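PDB 4K2E: transcriptional activator HlyU from Vibrio cholerae, which activates transcription of the haemolysin gene hlyA by binding DNA as a winged-helix regulator, and may promote expression of other virulence determinants. Local coordinates for residues D46-V51 and N79-A84; L29-N34 and L69-R74; Y89-S92 and V96-M99. One frame throughout, in Å; residues are numbered along the deposited sequence.

Contact 1. Residues D46-V51 and N79-A84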
loop_
_atom_site.group_PDB
_atom_site.type_symbol
_atom_site.label_atom_id
_atom_site.label_comp_id
_atom_site.label_asym_id
_atom_site.label_seq_id
_atom_site.Cartn_x
_atom_site.Cartn_y
_atom_site.Cartn_z
ATOM N N ASP A 46 -1.805 -12.926 -12.324
ATOM C CA ASP A 46 -2.297 -13.930 -13.267
ATOM C C ASP A 46 -1.193 -14.543 -14.150
ATOM O O ASP A 46 -1.475 -14.961 -15.258
ATOM C CB ASP A 46 -3.400 -13.365 -14.178
ATOM C CG ASP A 46 -4.696 -13.067 -13.436
ATOM O OD1 ASP A 46 -4.945 -13.655 -12.358
ATOM O OD2 ASP A 46 -5.478 -12.241 -13.957
ATOM N N ASN A 47 0.047 -14.591 -13.660
ATOM C CA ASN A 47 1.162 -15.170 -14.417
ATOM C C ASN A 47 2.147 -15.902 -13.537
ATOM O O ASN A 47 2.244 -15.637 -12.346
ATOM C CB ASN A 47 1.971 -14.091 -15.136
ATOM C CG ASN A 47 1.248 -13.498 -16.294
ATOM O OD1 ASN A 47 1.269 -14.040 -17.403
ATOM N ND2 ASN A 47 0.610 -12.360 -16.061
ATOM N N GLU A 48 2.897 -16.811 -14.140
ATOM C CA GLU A 48 4.075 -17.358 -13.501
ATOM C C GLU A 48 5.248 -16.922 -14.368
ATOM O O GLU A 48 5.266 -17.178 -15.577
ATOM C CB GLU A 48 3.983 -18.880 -13.420
ATOM C CG GLU A 48 5.011 -19.520 -12.504
ATOM C CD GLU A 48 4.762 -21.001 -12.292
ATOM O OE1 GLU A 48 4.486 -21.696 -13.274
ATOM O OE2 GLU A 48 4.846 -21.477 -11.143
ATOM N N LEU A 49 6.218 -16.248 -13.769
ATOM C CA LEU A 49 7.345 -15.697 -14.520
ATOM C C LEU A 49 8.647 -16.180 -13.913
ATOM O O LEU A 49 8.773 -16.292 -12.691
ATOM C CB LEU A 49 7.311 -14.155 -14.506
ATOM C CG LEU A 49 6.121 -13.535 -15.251
ATOM C CD1 LEU A 49 6.154 -12.042 -15.133
ATOM C CD2 LEU A 49 6.116 -13.927 -16.698
ATOM N N SER A 50 9.620 -16.456 -14.769
ATOM C CA SER A 50 10.935 -16.834 -14.301
ATOM C C SER A 50 11.683 -15.612 -13.844
ATOM O O SER A 50 11.306 -14.487 -14.167
ATOM C CB SER A 50 11.722 -17.509 -15.425
ATOM O OG SER A 50 11.794 -16.658 -16.554
ATOM N N VAL A 51 12.745 -15.824 -13.082
ATOM C CA VAL A 51 13.595 -14.727 -12.629
ATOM C C VAL A 51 14.266 -14.043 -13.833
ATOM O O VAL A 51 14.446 -12.810 -13.848
ATOM C CB VAL A 51 14.660 -15.230 -11.639
ATOM C CG1 VAL A 51 15.699 -14.170 -11.373
ATOM C CG2 VAL A 51 14.016 -15.664 -10.355
ATOM N N ASN A 79 5.193 -16.915 -4.179
ATOM C CA ASN A 79 5.565 -18.326 -4.075
ATOM C C ASN A 79 6.568 -18.697 -5.158
ATOM O O ASN A 79 6.615 -18.068 -6.227
ATOM C CB ASN A 79 4.353 -19.247 -4.229
ATOM C CG ASN A 79 3.406 -19.188 -3.042
ATOM O OD1 ASN A 79 3.829 -19.154 -1.883
ATOM N ND2 ASN A 79 2.113 -19.193 -3.332
ATOM N N THR A 80 7.359 -19.734 -4.888
ATOM C CA THR A 80 8.346 -20.169 -5.869
ATOM C C THR A 80 8.225 -21.629 -6.214
ATOM O O THR A 80 7.772 -22.431 -5.411
ATOM C CB THR A 80 9.779 -19.975 -5.370
ATOM O OG1 THR A 80 9.934 -20.605 -4.098
ATOM C CG2 THR A 80 10.087 -18.505 -5.250
ATOM N N ARG A 81 8.674 -21.972 -7.413
ATOM C CA ARG A 81 8.974 -23.373 -7.700
ATOM C C ARG A 81 10.169 -23.430 -8.619
ATOM O O ARG A 81 10.503 -22.440 -9.269
ATOM C CB ARG A 81 7.780 -24.125 -8.287
ATOM C CG ARG A 81 7.327 -23.644 -9.633
ATOM C CD ARG A 81 6.284 -24.580 -10.238
ATOM N NE ARG A 81 5.841 -24.057 -11.526
ATOM C CZ ARG A 81 6.320 -24.453 -12.701
ATOM N NH1 ARG A 81 7.240 -25.411 -12.763
ATOM N NH2 ARG A 81 5.865 -23.901 -13.817
ATOM N N LYS A 82 10.829 -24.578 -8.653
ATOM C CA LYS A 82 12.034 -24.733 -9.443
ATOM C C LYS A 82 11.785 -25.755 -10.536
ATOM O O LYS A 82 11.205 -26.806 -10.271
ATOM C CB LYS A 82 13.175 -25.204 -8.542
ATOM C CG LYS A 82 14.517 -25.361 -9.237
ATOM C CD LYS A 82 15.298 -24.054 -9.248
ATOM C CE LYS A 82 16.789 -24.281 -9.495
ATOM N NZ LYS A 82 17.588 -23.125 -8.983
ATOM N N GLU A 83 12.215 -25.433 -11.757
ATOM C CA GLU A 83 12.181 -26.364 -12.880
ATOM C C GLU A 83 13.487 -26.273 -13.679
ATOM O O GLU A 83 13.814 -25.222 -14.238
ATOM C CB GLU A 83 10.974 -26.099 -13.786
ATOM C CG GLU A 83 10.873 -27.069 -14.960
ATOM C CD GLU A 83 9.674 -26.795 -15.836
ATOM O OE1 GLU A 83 8.734 -26.131 -15.360
ATOM O OE2 GLU A 83 9.674 -27.238 -17.003
ATOM N N ALA A 84 14.218 -27.389 -13.730
ATOM C CA ALA A 84 15.588 -27.398 -14.226
ATOM C C ALA A 84 16.393 -26.277 -13.565
ATOM O O ALA A 84 16.553 -26.260 -12.337
ATOM C CB ALA A 84 15.630 -27.303 -15.764
#
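Glu-48 and Arg-81 meet in a two-pronged salt bridge that joins residues 46-51 to 79-84 across a wide gap, for the closest alpha carbons, Glu-48 CA and Thr-80 CA, are 9.2 Å apart. Two long side chains span the gap, and their flat, oppositely charged ends suit a paired grip. The guanidinium presents its side, using NE and one terminal nitrogen: Arg-81 NH2 lies 2.7 Å from Glu-48 OE1, and Arg-81 NE is 2.8 Å from Glu-48 OE2, each oxygen taking one nitrogen. The fork is skewed, because the two planar groups are turned 56° from one another. OE1 lies close to the guanidinium plane, yet NH2 reaches it from above the carboxylate; NE meets OE2 on the syn side, also tilted from the carboxylate plane. Arg-81 gets there by setting CG between its backbone N and carbonyl carbon (chi1 65°) and then running straight out to NE, crossing the extended Glu-48 chain at roughly a right angle. Its methylenes join the close part, with CD 3.5 Å from Glu-48 OE2.

Beyond this grip the contact loosens quickly, burying just 93 Å² in all. On the exposed side Arg-81 NH1 makes a longer but straighter bond, 3.1 Å to Glu-83 OE1, which enters in the guanidinium plane from two residues along the same strand. One arginine thus serves two glutamates, and its positive charge probably eases the repulsion between them. No other subunit of the assembly covers this surface. The bridge links the segment that carries strand 49-50 to the edge strand 78-83, across strand 86-91, where Glu-48 rests on Thr-90, while Val-51 and Thr-80 pack on Tyr-89 and also touch helix 62-74.

Contact 2. Residues L29-N34 and L69-R74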
loop_
_atom_site.group_PDB
_atom_site.type_symbol
_atom_site.label_atom_id
_atom_site.label_comp_id
_atom_site.label_asym_id
_atom_site.label_seq_id
_atom_site.Cartn_x
_atom_site.Cartn_y
_atom_site.Cartn_z
ATOM N N LEU A 29 1.728 -3.540 2.946
ATOM C CA LEU A 29 1.933 -2.251 2.288
ATOM C C LEU A 29 3.420 -1.898 2.166
ATOM O O LEU A 29 3.848 -1.348 1.151
ATOM C CB LEU A 29 1.146 -1.128 3.038
ATOM C CG LEU A 29 -0.366 -1.366 2.977
ATOM C CD1 LEU A 29 -1.112 -0.593 4.045
ATOM C CD2 LEU A 29 -0.853 -0.947 1.611
ATOM N N LYS A 30 4.188 -2.182 3.214
ATOM C CA LYS A 30 5.610 -1.885 3.226
ATOM C C LYS A 30 6.315 -2.775 2.175
ATOM O O LYS A 30 7.229 -2.307 1.499
ATOM C CB LYS A 30 6.233 -2.147 4.609
ATOM C CG LYS A 30 5.875 -1.086 5.659
ATOM C CD LYS A 30 6.659 -1.254 6.953
ATOM C CE LYS A 30 6.409 -0.088 7.886
ATOM N NZ LYS A 30 6.777 -0.409 9.298
ATOM N N ALA A 31 5.848 -4.006 2.014
ATOM C CA ALA A 31 6.466 -4.854 0.983
ATOM C C ALA A 31 6.127 -4.319 -0.427
ATOM O O ALA A 31 6.990 -4.303 -1.311
ATOM C CB ALA A 31 6.107 -6.330 1.161
ATOM N N MET A 32 4.907 -3.809 -0.610
ATOM C CA MET A 32 4.529 -3.191 -1.884
ATOM C C MET A 32 5.056 -1.804 -2.209
ATOM O O MET A 32 5.010 -1.372 -3.368
ATOM C CB MET A 32 2.990 -3.167 -2.014
ATOM C CG MET A 32 2.427 -4.588 -1.863
ATOM S SD MET A 32 0.612 -4.473 -2.014
ATOM C CE MET A 32 0.545 -3.649 -3.584
ATOM N N ALA A 33 5.480 -1.073 -1.182
ATOM C CA ALA A 33 5.756 0.339 -1.317
ATOM C C ALA A 33 7.183 0.564 -1.794
ATOM O O ALA A 33 7.973 1.208 -1.120
ATOM C CB ALA A 33 5.541 1.041 0.017
ATOM N N ASN A 34 7.496 0.049 -2.974
ATOM C CA ASN A 34 8.836 0.170 -3.533
ATOM C C ASN A 34 8.661 -0.074 -5.022
ATOM O O ASN A 34 8.003 -1.030 -5.387
ATOM C CB ASN A 34 9.745 -0.895 -2.931
ATOM C CG ASN A 34 11.071 -0.975 -3.637
ATOM O OD1 ASN A 34 11.206 -1.685 -4.620
ATOM N ND2 ASN A 34 12.042 -0.208 -3.167
ATOM N N LEU A 69 13.283 -9.874 -4.606
ATOM C CA LEU A 69 12.577 -11.134 -4.551
ATOM C C LEU A 69 12.674 -11.721 -3.151
ATOM O O LEU A 69 11.715 -12.326 -2.650
ATOM C CB LEU A 69 13.113 -12.122 -5.591
ATOM C CG LEU A 69 12.893 -11.747 -7.064
ATOM C CD1 LEU A 69 13.696 -12.693 -7.980
ATOM C CD2 LEU A 69 11.415 -11.728 -7.475
ATOM N N ALA A 70 13.812 -11.508 -2.504
ATOM C CA ALA A 70 14.046 -12.070 -1.183
ATOM C C ALA A 70 13.068 -11.464 -0.162
ATOM O O ALA A 70 12.518 -12.177 0.696
ATOM C CB ALA A 70 15.462 -11.847 -0.761
ATOM N N TRP A 71 12.892 -10.148 -0.255
ATOM C CA TRP A 71 11.912 -9.440 0.553
ATOM C C TRP A 71 10.506 -9.968 0.286
ATOM O O TRP A 71 9.781 -10.302 1.228
ATOM C CB TRP A 71 12.010 -7.936 0.263
ATOM C CG TRP A 71 11.199 -7.017 1.183
ATOM C CD1 TRP A 71 9.886 -7.155 1.558
ATOM C CD2 TRP A 71 11.655 -5.796 1.763
ATOM N NE1 TRP A 71 9.510 -6.087 2.360
ATOM C CE2 TRP A 71 10.579 -5.243 2.493
ATOM C CE3 TRP A 71 12.877 -5.115 1.739
ATOM C CZ2 TRP A 71 10.696 -4.050 3.199
ATOM C CZ3 TRP A 71 12.989 -3.934 2.442
ATOM C CH2 TRP A 71 11.904 -3.415 3.157
ATOM N N LEU A 72 10.120 -10.094 -0.983
ATOM C CA LEU A 72 8.779 -10.588 -1.272
ATOM C C LEU A 72 8.554 -12.035 -0.755
ATOM O O LEU A 72 7.451 -12.376 -0.343
ATOM C CB LEU A 72 8.448 -10.480 -2.767
ATOM C CG LEU A 72 8.474 -9.077 -3.366
ATOM C CD1 LEU A 72 8.348 -9.166 -4.892
ATOM C CD2 LEU A 72 7.348 -8.135 -2.747
ATOM N N ARG A 73 9.594 -12.875 -0.795
ATOM C CA ARG A 73 9.521 -14.259 -0.297
ATOM C C ARG A 73 9.362 -14.202 1.240
ATOM O O ARG A 73 8.510 -14.863 1.830
ATOM C CB ARG A 73 10.785 -15.059 -0.657
ATOM C CG ARG A 73 10.892 -15.416 -2.152
ATOM C CD ARG A 73 11.620 -16.746 -2.443
ATOM N NE ARG A 73 12.923 -16.915 -1.806
ATOM C CZ ARG A 73 14.011 -16.262 -2.184
ATOM N NH1 ARG A 73 13.958 -15.371 -3.171
ATOM N NH2 ARG A 73 15.147 -16.487 -1.577
ATOM N N ARG A 74 10.198 -13.390 1.864
ATOM C CA ARG A 74 10.268 -13.326 3.316
ATOM C C ARG A 74 8.917 -12.891 3.920
ATOM O O ARG A 74 8.461 -13.472 4.908
ATOM C CB ARG A 74 11.369 -12.357 3.748
ATOM C CG ARG A 74 11.411 -12.134 5.251
ATOM C CD ARG A 74 12.619 -11.330 5.659
ATOM N NE ARG A 74 12.634 -10.039 4.990
ATOM C CZ ARG A 74 13.569 -9.641 4.134
ATOM N NH1 ARG A 74 14.596 -10.439 3.818
ATOM N NH2 ARG A 74 13.488 -8.433 3.597
#
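Ala-31 and Leu-72 mark the closest approach of the two helical backbones, their CA atoms 6.6 Å apart, a spacing that the small alanine permits. The pyrrole part of the Trp-71 indole comes up obliquely to Ala-31, with Trp-71 NE1 3.6 Å from both Ala-31 CB and Ala-31 CA. CG of Trp-71 stands anti to the backbone N (chi1 -171°), which carries the ring out toward helix 16-32. Beside it, one branch of Leu-72 closes the gap more loosely, CD2 lying 4.1 Å from Ala-31 O. Arg-74 lays its NH2 3.4 Å above a face of the Trp-71 ring, and Arg-37 adds a cation-pi interaction with the same indole.

No hydrogen bond links the two segments. At the end of helix 16-32, Arg-37 instead takes up two carbonyls, those of Lys-30 and Ala-31, while the Asn-34 side chain caps the N terminus of the next helix. Leu-29, Met-32 and Ala-33 also pack on the second subunit. Joining a helix at the subunit interface to the last helix of the predicted helix-turn-helix is characteristic of dimeric ArsR-family winged-helix regulators.

Contact 3. Residues Y89-S92 and V96-M99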
loop_
_atom_site.group_PDB
_atom_site.type_symbol
_atom_site.label_atom_id
_atom_site.label_comp_id
_atom_site.label_asym_id
_atom_site.label_seq_id
_atom_site.Cartn_x
_atom_site.Cartn_y
_atom_site.Cartn_z
ATOM N N TYR A 89 8.214 -17.617 -10.222
ATOM C CA TYR A 89 7.526 -16.894 -9.151
ATOM C C TYR A 89 6.045 -16.703 -9.464
ATOM O O TYR A 89 5.695 -16.477 -10.625
ATOM C CB TYR A 89 8.180 -15.519 -8.991
ATOM C CG TYR A 89 9.432 -15.572 -8.161
ATOM C CD1 TYR A 89 10.631 -16.055 -8.677
ATOM C CD2 TYR A 89 9.408 -15.171 -6.841
ATOM C CE1 TYR A 89 11.775 -16.123 -7.879
ATOM C CE2 TYR A 89 10.527 -15.226 -6.049
ATOM C CZ TYR A 89 11.710 -15.688 -6.566
ATOM O OH TYR A 89 12.797 -15.729 -5.732
ATOM N N THR A 90 5.186 -16.774 -8.443
ATOM C CA THR A 90 3.773 -16.410 -8.611
ATOM C C THR A 90 3.338 -15.581 -7.390
ATOM O O THR A 90 3.997 -15.620 -6.359
ATOM C CB THR A 90 2.860 -17.630 -8.640
ATOM O OG1 THR A 90 3.316 -18.571 -7.675
ATOM C CG2 THR A 90 2.855 -18.305 -10.004
ATOM N N LEU A 91 2.210 -14.882 -7.475
ATOM C CA LEU A 91 1.668 -14.216 -6.262
ATOM C C LEU A 91 1.145 -15.272 -5.317
ATOM O O LEU A 91 0.717 -16.350 -5.753
ATOM C CB LEU A 91 0.526 -13.288 -6.636
ATOM C CG LEU A 91 0.912 -12.144 -7.565
ATOM C CD1 LEU A 91 -0.300 -11.236 -7.818
ATOM C CD2 LEU A 91 2.075 -11.319 -7.009
ATOM N N SER A 92 1.117 -14.950 -4.028
ATOM C CA SER A 92 0.768 -15.916 -3.004
ATOM C C SER A 92 -0.631 -15.683 -2.435
ATOM O O SER A 92 -1.579 -16.390 -2.767
ATOM C CB SER A 92 1.751 -15.801 -1.845
ATOM O OG SER A 92 1.459 -14.624 -1.088
ATOM N N VAL A 96 -2.646 -10.089 -1.328
ATOM C CA VAL A 96 -1.813 -9.448 -2.325
ATOM C C VAL A 96 -2.452 -9.520 -3.719
ATOM O O VAL A 96 -2.433 -8.531 -4.446
ATOM C CB VAL A 96 -0.309 -9.878 -2.314
ATOM C CG1 VAL A 96 -0.101 -11.253 -2.917
ATOM C CG2 VAL A 96 0.500 -8.869 -3.106
ATOM N N LYS A 97 -3.033 -10.659 -4.074
ATOM C CA LYS A 97 -3.742 -10.774 -5.347
ATOM C C LYS A 97 -4.837 -9.706 -5.482
ATOM O O LYS A 97 -4.909 -9.025 -6.491
ATOM C CB LYS A 97 -4.349 -12.168 -5.518
ATOM C CG LYS A 97 -3.335 -13.275 -5.590
ATOM C CD LYS A 97 -4.037 -14.632 -5.733
ATOM C CE LYS A 97 -3.014 -15.765 -5.776
ATOM N NZ LYS A 97 -3.696 -17.098 -5.990
ATOM N N ALA A 98 -5.669 -9.557 -4.455
ATOM C CA ALA A 98 -6.723 -8.533 -4.466
ATOM C C ALA A 98 -6.149 -7.115 -4.613
ATOM O O ALA A 98 -6.659 -6.271 -5.387
ATOM C CB ALA A 98 -7.581 -8.652 -3.204
ATOM N N MET A 99 -5.057 -6.849 -3.898
ATOM C CA MET A 99 -4.485 -5.513 -3.958
ATOM C C MET A 99 -3.863 -5.234 -5.331
ATOM O O MET A 99 -4.040 -4.154 -5.874
ATOM C CB MET A 99 -3.481 -5.291 -2.818
ATOM C CG MET A 99 -2.848 -3.893 -2.813
ATOM S SD MET A 99 -4.035 -2.536 -2.551
ATOM C CE MET A 99 -4.934 -3.115 -1.097
#
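Ser-92 OG donates a hydrogen bond to Gly-76 O, and the same hydroxyl lies beside a methyl of Val-96, with CG1 4.1 Å away. The bond gives the small polar side chain a fixed partner in the loop that precedes strand 78-83, where Leu-77 is also backbone-bonded to Ser-92. Val-96 turns CG1 into the position between its backbone N and carbonyl carbon (chi1 75°), and this branch does its touching: it is 4.0 Å from Ser-92 N and 4.3 Å from Leu-91 CB. A beta-branched side chain suits the spot, being short and broad enough to lie against the backbone where the strand ends.

This is the turn by which the last strand of the winged-helix fold, 86-91, passes into the C-terminal helix 94-108. Near its start, Ser-93 OG accepts a hydrogen bond from Val-96 N. Farther on, Ala-98 and Met-99 pack against the second subunit, so the turn connects the wing sheet to a helix of the dimer interface.

Lys-97 runs alongside the same turn. Its methylenes serve as an apolar strip, CG lying 4.0 Å from Leu-91 CB, while the fully extended chain carries CE to 3.4 Å from Ser-92 O. Lys-97 NZ is farther from that oxygen, at 3.9 Å, and no hydrogen bond is formed across the contact; at that distance any attraction between the ammonium and the carbonyl is probably weak. Leu-91, in contrast, is buried; its CB points at the helix, and its side chain also packs on Leu-41 and Leu-44.

Contacts 1 and 3 share the three-stranded sheet, their centres about 13 Å apart: Asn-79 N is 2.8 Å from Thr-90 O and Leu-49 O is 2.9 Å from Tyr-89 N, so residues 89-92 run between the two segments of contact 1. Tyr-89 also reaches contact 2, whose centre is about 11 Å from that of contact 3, through a weak hydrogen bond to Arg-73 and packing on Leu-69. Met-32 and Met-99 join contacts 2 and 3 near the second subunit. Contact 1, about 17 Å from contact 2 between centres, is a surface contact with one segment, 79-84, in the wing hairpin, while residues 69-74 end the helix that overlaps the predicted DNA-binding motif.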